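Local coordinates for protein cycloalternan-forming enzyme (Listeria monocytogenes serovar 1/2a, PDB 5F7U) that belongs to glycosyl hydrolase family 31, with a TIM-barrel domain among several beta-rich domains, and binds glycans and magnesium ions, at residues Lys440-Val443 / Asp444-Asp448; Pro689-Gln692 / Lys693-Thr697; Thr697-Asn700 / Leu701-Tyr704. The protein carries 1 engineered substitution. All coordinates share one frame; numbering follows the deposited sequence.

Interaction 1: Lys440-Val443 / Asp444-Asp448; sequences KGMV and DSVHD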
ATOM      1  N   LYS A 440     -14.704  16.556  26.531  1.00 22.00           N
ATOM      2  CA  LYS A 440     -14.134  15.509  27.390  1.00 22.54           C
ATOM      3  C   LYS A 440     -15.131  14.360  27.567  1.00 22.25           C
ATOM      4  O   LYS A 440     -14.787  13.200  27.370  1.00 22.11           O
ATOM      5  CB  LYS A 440     -13.781  16.112  28.755  1.00 24.25           C
ATOM      6  CG  LYS A 440     -12.660  15.416  29.488  1.00 25.90           C
ATOM      7  CD  LYS A 440     -12.162  16.277  30.653  1.00 27.39           C
ATOM      8  CE  LYS A 440     -12.970  16.073  31.918  1.00 29.24           C
ATOM      9  NZ  LYS A 440     -12.287  16.676  33.102  1.00 30.84           N
ATOM     10  N   GLY A 441     -16.374  14.680  27.919  1.00 22.11           N
ATOM     11  CA  GLY A 441     -17.410  13.658  28.089  1.00 21.85           C
ATOM     12  C   GLY A 441     -17.752  12.940  26.802  1.00 21.04           C
ATOM     13  O   GLY A 441     -18.035  11.753  26.801  1.00 20.72           O
ATOM     14  N   MET A 442     -17.714  13.678  25.694  1.00 20.34           N
ATOM     15  CA  MET A 442     -17.971  13.095  24.385  1.00 19.82           C
ATOM     16  C   MET A 442     -16.897  12.044  24.082  1.00 19.16           C
ATOM     17  O   MET A 442     -17.229  10.925  23.653  1.00 18.97           O
ATOM     18  CB  MET A 442     -18.023  14.212  23.312  1.00 19.91           C
ATOM     19  CG  MET A 442     -18.268  13.755  21.864  1.00 19.76           C
ATOM     20  SD  MET A 442     -16.811  13.098  21.024  1.00 19.52           S
ATOM     21  CE  MET A 442     -15.822  14.585  20.892  1.00 19.34           C
ATOM     22  N   VAL A 443     -15.626  12.400  24.291  1.00 18.80           N
ATOM     23  CA  VAL A 443     -14.517  11.458  24.029  1.00 18.25           C
ATOM     24  C   VAL A 443     -14.633  10.222  24.947  1.00 18.45           C
ATOM     25  O   VAL A 443     -14.459   9.078  24.499  1.00 17.57           O
ATOM     26  CB  VAL A 443     -13.146  12.166  24.129  1.00 18.57           C
ATOM     27  CG1 VAL A 443     -11.992  11.159  24.089  1.00 18.41           C
ATOM     28  CG2 VAL A 443     -12.988  13.179  22.986  1.00 18.03           C
ATOM     29  N   ASP A 444     -14.989  10.454  26.211  1.00 19.11           N
ATOM     30  CA  ASP A 444     -15.175   9.357  27.162  1.00 19.68           C
ATOM     31  C   ASP A 444     -16.235   8.377  26.684  1.00 19.60           C
ATOM     32  O   ASP A 444     -16.069   7.160  26.834  1.00 19.45           O
ATOM     33  CB  ASP A 444     -15.549   9.889  28.557  1.00 20.59           C
ATOM     34  CG  ASP A 444     -14.400  10.577  29.248  1.00 21.13           C
ATOM     35  OD1 ASP A 444     -13.232  10.307  28.939  1.00 21.38           O
ATOM     36  OD2 ASP A 444     -14.659  11.384  30.153  1.00 21.85           O
ATOM     37  N   SER A 445     -17.305   8.902  26.081  1.00 19.56           N
ATOM     38  CA  SER A 445     -18.381   8.039  25.586  1.00 19.69           C
ATOM     39  C   SER A 445     -17.934   7.237  24.358  1.00 18.62           C
ATOM     40  O   SER A 445     -18.370   6.106  24.178  1.00 18.54           O
ATOM     41  CB  SER A 445     -19.663   8.833  25.317  1.00 20.55           C
ATOM     42  OG  SER A 445     -19.553   9.575  24.104  1.00 21.96           O
ATOM     43  N   VAL A 446     -17.042   7.804  23.544  1.00 17.70           N
ATOM     44  CA  VAL A 446     -16.444   7.039  22.419  1.00 17.08           C
ATOM     45  C   VAL A 446     -15.602   5.879  22.979  1.00 17.47           C
ATOM     46  O   VAL A 446     -15.696   4.747  22.507  1.00 17.18           O
ATOM     47  CB  VAL A 446     -15.604   7.933  21.458  1.00 16.36           C
ATOM     48  CG1 VAL A 446     -14.881   7.100  20.390  1.00 15.73           C
ATOM     49  CG2 VAL A 446     -16.484   8.985  20.793  1.00 16.35           C
ATOM     50  N   HIS A 447     -14.783   6.174  23.987  1.00 18.13           N
ATOM     51  CA  HIS A 447     -13.973   5.141  24.641  1.00 18.84           C
ATOM     52  C   HIS A 447     -14.829   4.044  25.282  1.00 19.71           C
ATOM     53  O   HIS A 447     -14.478   2.860  25.209  1.00 19.47           O
ATOM     54  CB  HIS A 447     -13.055   5.765  25.691  1.00 19.49           C
ATOM     55  CG  HIS A 447     -11.992   6.645  25.116  1.00 19.11           C
ATOM     56  ND1 HIS A 447     -11.363   7.626  25.855  1.00 19.74           N
ATOM     57  CD2 HIS A 447     -11.448   6.696  23.875  1.00 18.62           C
ATOM     58  CE1 HIS A 447     -10.476   8.241  25.089  1.00 19.27           C
ATOM     59  NE2 HIS A 447     -10.506   7.692  23.888  1.00 18.74           N
ATOM     60  N   ASP A 448     -15.953   4.448  25.897  1.00 20.64           N
ATOM     61  CA  ASP A 448     -16.925   3.505  26.480  1.00 21.86           C
ATOM     62  C   ASP A 448     -17.429   2.490  25.473  1.00 21.42           C
ATOM     63  O   ASP A 448     -17.703   1.338  25.834  1.00 21.57           O
ATOM     64  CB  ASP A 448     -18.137   4.247  27.045  1.00 23.56           C
ATOM     65  CG  ASP A 448     -17.848   4.930  28.358  1.00 25.59           C
ATOM     66  OD1 ASP A 448     -16.789   4.649  28.974  1.00 27.14           O
ATOM     67  OD2 ASP A 448     -18.704   5.726  28.807  1.00 27.25           O
TER

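Interaction 2: Pro689-Gln692 / Lys693-Thr697; sequences PTFQ and KYLYT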
ATOM      1  N   PRO A 689     -26.593  -7.554   7.004  1.00 18.11           N
ATOM      2  CA  PRO A 689     -25.986  -8.867   7.300  1.00 18.32           C
ATOM      3  C   PRO A 689     -24.715  -9.156   6.502  1.00 17.92           C
ATOM      4  O   PRO A 689     -23.809  -9.804   7.029  1.00 17.61           O
ATOM      5  CB  PRO A 689     -27.098  -9.884   6.965  1.00 19.04           C
ATOM      6  CG  PRO A 689     -28.145  -9.117   6.230  1.00 19.36           C
ATOM      7  CD  PRO A 689     -28.037  -7.697   6.712  1.00 18.74           C
ATOM      8  N   THR A 690     -24.625  -8.633   5.276  1.00 17.38           N
ATOM      9  CA  THR A 690     -23.404  -8.786   4.483  1.00 17.17           C
ATOM     10  C   THR A 690     -22.246  -7.999   5.102  1.00 16.41           C
ATOM     11  O   THR A 690     -21.131  -8.532   5.253  1.00 16.27           O
ATOM     12  CB  THR A 690     -23.655  -8.421   3.003  1.00 17.23           C
ATOM     13  OG1 THR A 690     -24.658  -9.309   2.500  1.00 18.30           O
ATOM     14  CG2 THR A 690     -22.387  -8.584   2.180  1.00 17.25           C
ATOM     15  N   PHE A 691     -22.511  -6.756   5.498  1.00 16.20           N
ATOM     16  CA  PHE A 691     -21.500  -5.955   6.203  1.00 15.81           C
ATOM     17  C   PHE A 691     -21.040  -6.646   7.499  1.00 16.07           C
ATOM     18  O   PHE A 691     -19.848  -6.745   7.763  1.00 15.56           O
ATOM     19  CB  PHE A 691     -21.998  -4.536   6.510  1.00 15.92           C
ATOM     20  CG  PHE A 691     -20.919  -3.607   6.986  1.00 15.57           C
ATOM     21  CD1 PHE A 691     -20.553  -3.560   8.337  1.00 15.64           C
ATOM     22  CD2 PHE A 691     -20.274  -2.757   6.085  1.00 15.21           C
ATOM     23  CE1 PHE A 691     -19.548  -2.697   8.774  1.00 15.55           C
ATOM     24  CE2 PHE A 691     -19.269  -1.898   6.507  1.00 15.15           C
ATOM     25  CZ  PHE A 691     -18.910  -1.852   7.863  1.00 15.35           C
ATOM     26  N   GLN A 692     -21.999  -7.088   8.309  1.00 16.67           N
ATOM     27  CA  GLN A 692     -21.700  -7.816   9.545  1.00 17.46           C
ATOM     28  C   GLN A 692     -20.850  -9.051   9.283  1.00 17.75           C
ATOM     29  O   GLN A 692     -19.863  -9.281   9.991  1.00 17.53           O
ATOM     30  CB  GLN A 692     -22.997  -8.216  10.248  1.00 18.00           C
ATOM     31  CG  GLN A 692     -23.741  -7.043  10.873  1.00 18.35           C
ATOM     32  CD  GLN A 692     -25.136  -7.424  11.324  1.00 18.90           C
ATOM     33  OE1 GLN A 692     -25.685  -8.431  10.885  1.00 19.50           O
ATOM     34  NE2 GLN A 692     -25.725  -6.617  12.218  1.00 19.39           N
ATOM     35  N   LYS A 693     -21.190  -9.822   8.248  1.00 18.13           N
ATOM     36  CA  LYS A 693     -20.411 -11.025   7.924  1.00 18.62           C
ATOM     37  C   LYS A 693     -18.944 -10.656   7.742  1.00 17.57           C
ATOM     38  O   LYS A 693     -18.069 -11.290   8.323  1.00 17.24           O
ATOM     39  CB  LYS A 693     -20.950 -11.730   6.686  1.00 20.07           C
ATOM     40  CG  LYS A 693     -20.103 -12.932   6.254  1.00 22.01           C
ATOM     41  CD  LYS A 693     -20.754 -13.786   5.167  1.00 24.12           C
ATOM     42  CE  LYS A 693     -20.587 -13.169   3.779  1.00 25.12           C
ATOM     43  NZ  LYS A 693     -20.864 -14.151   2.681  1.00 27.43           N
ATOM     44  N   TYR A 694     -18.684  -9.638   6.925  1.00 15.72           N
ATOM     45  CA  TYR A 694     -17.303  -9.249   6.636  1.00 15.17           C
ATOM     46  C   TYR A 694     -16.589  -8.590   7.811  1.00 14.71           C
ATOM     47  O   TYR A 694     -15.437  -8.920   8.080  1.00 14.22           O
ATOM     48  CB  TYR A 694     -17.216  -8.430   5.336  1.00 15.41           C
ATOM     49  CG  TYR A 694     -17.434  -9.363   4.193  1.00 15.89           C
ATOM     50  CD1 TYR A 694     -16.466 -10.315   3.867  1.00 16.13           C
ATOM     51  CD2 TYR A 694     -18.647  -9.384   3.509  1.00 16.78           C
ATOM     52  CE1 TYR A 694     -16.688 -11.251   2.868  1.00 16.61           C
ATOM     53  CE2 TYR A 694     -18.882 -10.319   2.494  1.00 17.09           C
ATOM     54  CZ  TYR A 694     -17.899 -11.241   2.187  1.00 17.06           C
ATOM     55  OH  TYR A 694     -18.122 -12.174   1.191  1.00 17.99           O
ATOM     56  N   LEU A 695     -17.267  -7.682   8.513  1.00 14.72           N
ATOM     57  CA  LEU A 695     -16.667  -7.100   9.709  1.00 14.91           C
ATOM     58  C   LEU A 695     -16.365  -8.175  10.769  1.00 14.59           C
ATOM     59  O   LEU A 695     -15.286  -8.168  11.372  1.00 14.52           O
ATOM     60  CB  LEU A 695     -17.529  -5.990  10.307  1.00 15.66           C
ATOM     61  CG  LEU A 695     -17.004  -5.377  11.619  1.00 16.66           C
ATOM     62  CD1 LEU A 695     -15.578  -4.834  11.492  1.00 16.41           C
ATOM     63  CD2 LEU A 695     -17.961  -4.316  12.141  1.00 17.50           C
ATOM     64  N   TYR A 696     -17.316  -9.082  11.006  1.00 14.51           N
ATOM     65  CA  TYR A 696     -17.076 -10.144  12.005  1.00 14.54           C
ATOM     66  C   TYR A 696     -15.955 -11.065  11.561  1.00 14.06           C
ATOM     67  O   TYR A 696     -15.124 -11.469  12.380  1.00 14.19           O
ATOM     68  CB  TYR A 696     -18.337 -10.957  12.326  1.00 14.91           C
ATOM     69  CG  TYR A 696     -19.551 -10.157  12.789  1.00 15.28           C
ATOM     70  CD1 TYR A 696     -19.429  -8.860  13.327  1.00 15.39           C
ATOM     71  CD2 TYR A 696     -20.823 -10.734  12.737  1.00 15.87           C
ATOM     72  CE1 TYR A 696     -20.552  -8.141  13.744  1.00 15.81           C
ATOM     73  CE2 TYR A 696     -21.949 -10.034  13.149  1.00 16.17           C
ATOM     74  CZ  TYR A 696     -21.806  -8.742  13.648  1.00 16.40           C
ATOM     75  OH  TYR A 696     -22.936  -8.074  14.044  1.00 17.06           O
ATOM     76  N   THR A 697     -15.910 -11.380  10.267  1.00 13.97           N
ATOM     77  CA  THR A 697     -14.792 -12.170   9.735  1.00 13.82           C
ATOM     78  C   THR A 697     -13.448 -11.493  10.019  1.00 13.53           C
ATOM     79  O   THR A 697     -12.485 -12.160  10.457  1.00 13.21           O
ATOM     80  CB  THR A 697     -14.962 -12.512   8.228  1.00 13.80           C
ATOM     81  OG1 THR A 697     -16.141 -13.311   8.084  1.00 14.54           O
ATOM     82  CG2 THR A 697     -13.787 -13.334   7.723  1.00 13.73           C
TER

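Interaction 3: Thr697-Asn700 / Leu701-Tyr704; sequences TRMN and LLPY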
ATOM      1  N   THR A 697     -15.910 -11.380  10.267  1.00 13.97           N
ATOM      2  CA  THR A 697     -14.792 -12.170   9.735  1.00 13.82           C
ATOM      3  C   THR A 697     -13.448 -11.493  10.019  1.00 13.53           C
ATOM      4  O   THR A 697     -12.485 -12.160  10.457  1.00 13.21           O
ATOM      5  CB  THR A 697     -14.962 -12.512   8.228  1.00 13.80           C
ATOM      6  OG1 THR A 697     -16.141 -13.311   8.084  1.00 14.54           O
ATOM      7  CG2 THR A 697     -13.787 -13.334   7.723  1.00 13.73           C
ATOM      8  N   ARG A 698     -13.383 -10.176   9.779  1.00 13.41           N
ATOM      9  CA  ARG A 698     -12.160  -9.428  10.044  1.00 13.40           C
ATOM     10  C   ARG A 698     -11.797  -9.520  11.535  1.00 13.87           C
ATOM     11  O   ARG A 698     -10.628  -9.732  11.876  1.00 13.88           O
ATOM     12  CB  ARG A 698     -12.278  -7.958   9.582  1.00 13.30           C
ATOM     13  CG  ARG A 698     -10.992  -7.168   9.784  1.00 13.21           C
ATOM     14  CD  ARG A 698     -11.217  -5.677   9.555  1.00 13.32           C
ATOM     15  NE  ARG A 698      -9.986  -4.903   9.693  1.00 13.26           N
ATOM     16  CZ  ARG A 698      -9.030  -4.829   8.765  1.00 13.30           C
ATOM     17  NH1 ARG A 698      -9.112  -5.502   7.617  1.00 12.89           N
ATOM     18  NH2 ARG A 698      -7.962  -4.083   8.997  1.00 13.17           N
ATOM     19  N   MET A 699     -12.793  -9.398  12.409  1.00 14.37           N
ATOM     20  CA  MET A 699     -12.528  -9.544  13.825  1.00 15.11           C
ATOM     21  C   MET A 699     -12.097 -10.971  14.192  1.00 15.08           C
ATOM     22  O   MET A 699     -11.219 -11.146  15.040  1.00 14.87           O
ATOM     23  CB  MET A 699     -13.677  -9.015  14.687  1.00 15.87           C
ATOM     24  CG  MET A 699     -13.942  -7.517  14.478  1.00 16.25           C
ATOM     25  SD  MET A 699     -12.522  -6.409  14.627  1.00 16.94           S
ATOM     26  CE  MET A 699     -12.355  -6.335  16.410  1.00 17.55           C
ATOM     27  N   ASN A 700     -12.662 -11.972  13.514  1.00 14.98           N
ATOM     28  CA  ASN A 700     -12.221 -13.376  13.714  1.00 15.70           C
ATOM     29  C   ASN A 700     -10.755 -13.547  13.292  1.00 15.56           C
ATOM     30  O   ASN A 700     -10.000 -14.304  13.902  1.00 16.06           O
ATOM     31  CB  ASN A 700     -13.060 -14.381  12.904  1.00 15.56           C
ATOM     32  CG  ASN A 700     -14.531 -14.425  13.298  1.00 16.36           C
ATOM     33  OD1 ASN A 700     -15.390 -14.535  12.416  1.00 16.41           O
ATOM     34  ND2 ASN A 700     -14.840 -14.368  14.597  1.00 16.59           N
ATOM     35  N   LEU A 701     -10.367 -12.852  12.227  1.00 15.04           N
ATOM     36  CA  LEU A 701      -8.995 -12.918  11.708  1.00 14.93           C
ATOM     37  C   LEU A 701      -8.040 -11.902  12.315  1.00 14.72           C
ATOM     38  O   LEU A 701      -6.853 -11.852  11.954  1.00 14.54           O
ATOM     39  CB  LEU A 701      -9.008 -12.815  10.175  1.00 14.72           C
ATOM     40  CG  LEU A 701      -9.666 -13.982   9.413  1.00 15.08           C
ATOM     41  CD1 LEU A 701      -9.766 -13.623   7.947  1.00 14.98           C
ATOM     42  CD2 LEU A 701      -8.850 -15.266   9.549  1.00 16.06           C
ATOM     43  N   LEU A 702      -8.530 -11.090  13.243  1.00 14.75           N
ATOM     44  CA  LEU A 702      -7.666 -10.049  13.828  1.00 14.93           C
ATOM     45  C   LEU A 702      -6.338 -10.563  14.415  1.00 14.89           C
ATOM     46  O   LEU A 702      -5.324  -9.874  14.261  1.00 14.74           O
ATOM     47  CB  LEU A 702      -8.434  -9.126  14.798  1.00 15.19           C
ATOM     48  CG  LEU A 702      -7.718  -7.853  15.277  1.00 15.29           C
ATOM     49  CD1 LEU A 702      -7.291  -6.938  14.130  1.00 14.98           C
ATOM     50  CD2 LEU A 702      -8.634  -7.097  16.240  1.00 15.98           C
ATOM     51  N   PRO A 703      -6.310 -11.773  15.042  1.00 14.87           N
ATOM     52  CA  PRO A 703      -4.977 -12.214  15.518  1.00 15.09           C
ATOM     53  C   PRO A 703      -3.963 -12.441  14.377  1.00 14.65           C
ATOM     54  O   PRO A 703      -2.777 -12.131  14.543  1.00 14.58           O
ATOM     55  CB  PRO A 703      -5.290 -13.519  16.263  1.00 15.59           C
ATOM     56  CG  PRO A 703      -6.678 -13.286  16.779  1.00 15.85           C
ATOM     57  CD  PRO A 703      -7.372 -12.636  15.595  1.00 15.50           C
ATOM     58  N   TYR A 704      -4.450 -12.939  13.243  1.00 14.11           N
ATOM     59  CA  TYR A 704      -3.657 -13.129  12.024  1.00 13.95           C
ATOM     60  C   TYR A 704      -3.274 -11.779  11.416  1.00 13.34           C
ATOM     61  O   TYR A 704      -2.108 -11.560  11.060  1.00 13.19           O
ATOM     62  CB  TYR A 704      -4.475 -13.961  11.024  1.00 14.15           C
ATOM     63  CG  TYR A 704      -3.918 -14.077   9.618  1.00 14.24           C
ATOM     64  CD1 TYR A 704      -2.982 -15.062   9.305  1.00 14.58           C
ATOM     65  CD2 TYR A 704      -4.353 -13.214   8.591  1.00 14.17           C
ATOM     66  CE1 TYR A 704      -2.482 -15.199   8.014  1.00 14.81           C
ATOM     67  CE2 TYR A 704      -3.829 -13.310   7.289  1.00 14.21           C
ATOM     68  CZ  TYR A 704      -2.912 -14.318   7.013  1.00 14.37           C
ATOM     69  OH  TYR A 704      -2.386 -14.463   5.742  1.00 14.51           O
TER

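Interaction 1: Lys440-Val443 / Asp444-Asp448
Met442 and Val446, and beside them Val443 and His447, meet one turn apart on helix 439-448 of the TIM barrel, the helix that leads from barrel strand 396-399 to strand 452-457. The backbone gives the regular alpha-helical pattern: the N-H groups of Asp444, Ser445, Val446 and His447 return to the carbonyls of Lys440, Gly441, Met442 and Val443. The last of these is nearly linear, 3.0 Å from His447 N to Val443 O at 167°.

One carbonyl is gripped twice. Met442 O accepts Val446 N at 3.1 Å, while Ser445 OG donates to the same oxygen at 2.7 Å. The serine hydroxyl can do this because chi1 of 76° swings OG back toward the preceding turn, within reach of Met442 O. A small polar residue thus satisfies its hydroxyl within its own helix.

The apolar contacts lie toward the barrel. Met442 bends at chi2 and chi3, and its SD runs alongside Val446 CG2 at 4.1 Å. The flexible thioether fits among Trp411, Val380 and Ile453, and compact Val446 packs on Phe397.

Charge plays little direct part: Lys440 NZ stays 6.5 Å from Asp444 OD2, so any attraction is at most long-range, and both residues suit an outward-facing surface.

His447 combines polar and apolar roles. Its NE2 is hydrogen-bonded to Asp532, which should help fix the ring's rotation, while Val443 O sits above one ring face toward the rim, 3.5 Å from His447 CG. At the imidazole's other end, Val443 CG1 lies 3.4 Å from His447 CE1.

Interaction 2: Pro689-Gln692 / Lys693-Thr697
Gln692 and Tyr696 lie side by side on helix 687-700, which comes after the last barrel strand, 657-660, of the TIM barrel; their amide and phenol planes are 21° apart. Gln692 CB rests over the tyrosine face in a CH-pi contact, 4.0 Å from the centroid of the Tyr696 ring. Gln692 CG approaches Tyr696 OH at 3.4 Å. Chi1 of -55° carries the ring back toward the preceding turn, and chi2 of -21° turns a face to Gln692 O, 2.9 Å from Tyr696 CG.

That carbonyl also takes the N-H of Tyr696, at 2.7 Å between Tyr696 N and Gln692 O, one of four successive i to i-4 helical bonds. Lys693 O takes two donors from Thr697, its N and, at 2.8 Å, its OG1, from opposite faces of the carbonyl plane.

Apolar contacts occupy the other sides. Phe691 CE1 meets Leu695 CD2 at 4.1 Å; both side chains pack on Leu367 of a barrel strand, and Phe691 also on helix 642-653. Thr690 CG2 touches the edge of the Tyr694 ring in its plane, 3.9 Å from Tyr694 CE2.

Gln692 NE2 and Tyr696 OH bond to the carbonyls of Asn390 and Asp391; Thr690 OG1 bonds to the Asp790 carboxylate, Lys693 NZ and Tyr694 OH to its backbone carbonyl. Gln692 and Tyr696 thus pack their carbon parts together, while five polar ends tie the helix to two separate chain parts.

Interaction 3: Thr697-Asn700 / Leu701-Tyr704
Two bends in Met699, chi2 of -52° and chi3 of -77°, curl its thioether so that the terminal methyl reaches Leu702; the leucine, with CG trans to its own nitrogen (chi1 -169°), runs alongside. Met699 CE and Leu702 CD2 touch at 3.8 Å. The setting is the break between helices 687-700 and 702-715 in the TIM-barrel region. A second apolar pair forms where Thr697 CG2 meets Leu701 CD1 at 4.0 Å, the methyl of threonine facing leucine while its hydroxyl serves the preceding turn.

The backbone bonding changes here. Leu701 N still reaches Thr697 O at 2.8 Å in the i to i-4 manner, but Leu702 N makes a weak i to i-3 bond to Met699 O at 3.2 Å. Arg698 O, though near Leu702 N, is poorly angled for a bond. Pro703 has no N-H to give; its CD packs against Asn700 O at 3.5 Å. Proline suits the start of helix 702-715, where first-turn N-H groups have no carbonyl of their own helix to reach.

The junction is buried and its polar groups are tied outward. Arg698 extends to the carbonyls of Phe365, Ala653, Ala655 and Pro656, and Asn700 bonds to Asn805, Gly813 and Gln814. Helix 687-700 thus passes into helix 702-715 against strand 801-806, where Leu701 rests on Ile802 and Pro703 on Pro803 and on Phe840 of strand 835-842.

In the fold
All three contacts belong to the TIM-barrel family region, but they differ in depth: interactions 1 and 2 are both partly buried, while interaction 3 is buried throughout. Interaction 1 sits on an early barrel helix with a charged outer side, its centre about 26 Å from those of the other two. Interactions 2 and 3 follow one another, sharing Thr697 and helix 687-700, with centres about 11 Å apart. Interaction 2 is regular alpha-helix throughout, as is interaction 1, and adds a CH-pi contact on a tyrosine face; interaction 3 marks the passage to a second helix and relies on apolar methyl contacts where the backbone bonding weakens. A hydroxyl sharing a carbonyl with a backbone N-H recurs in interactions 1 and 2.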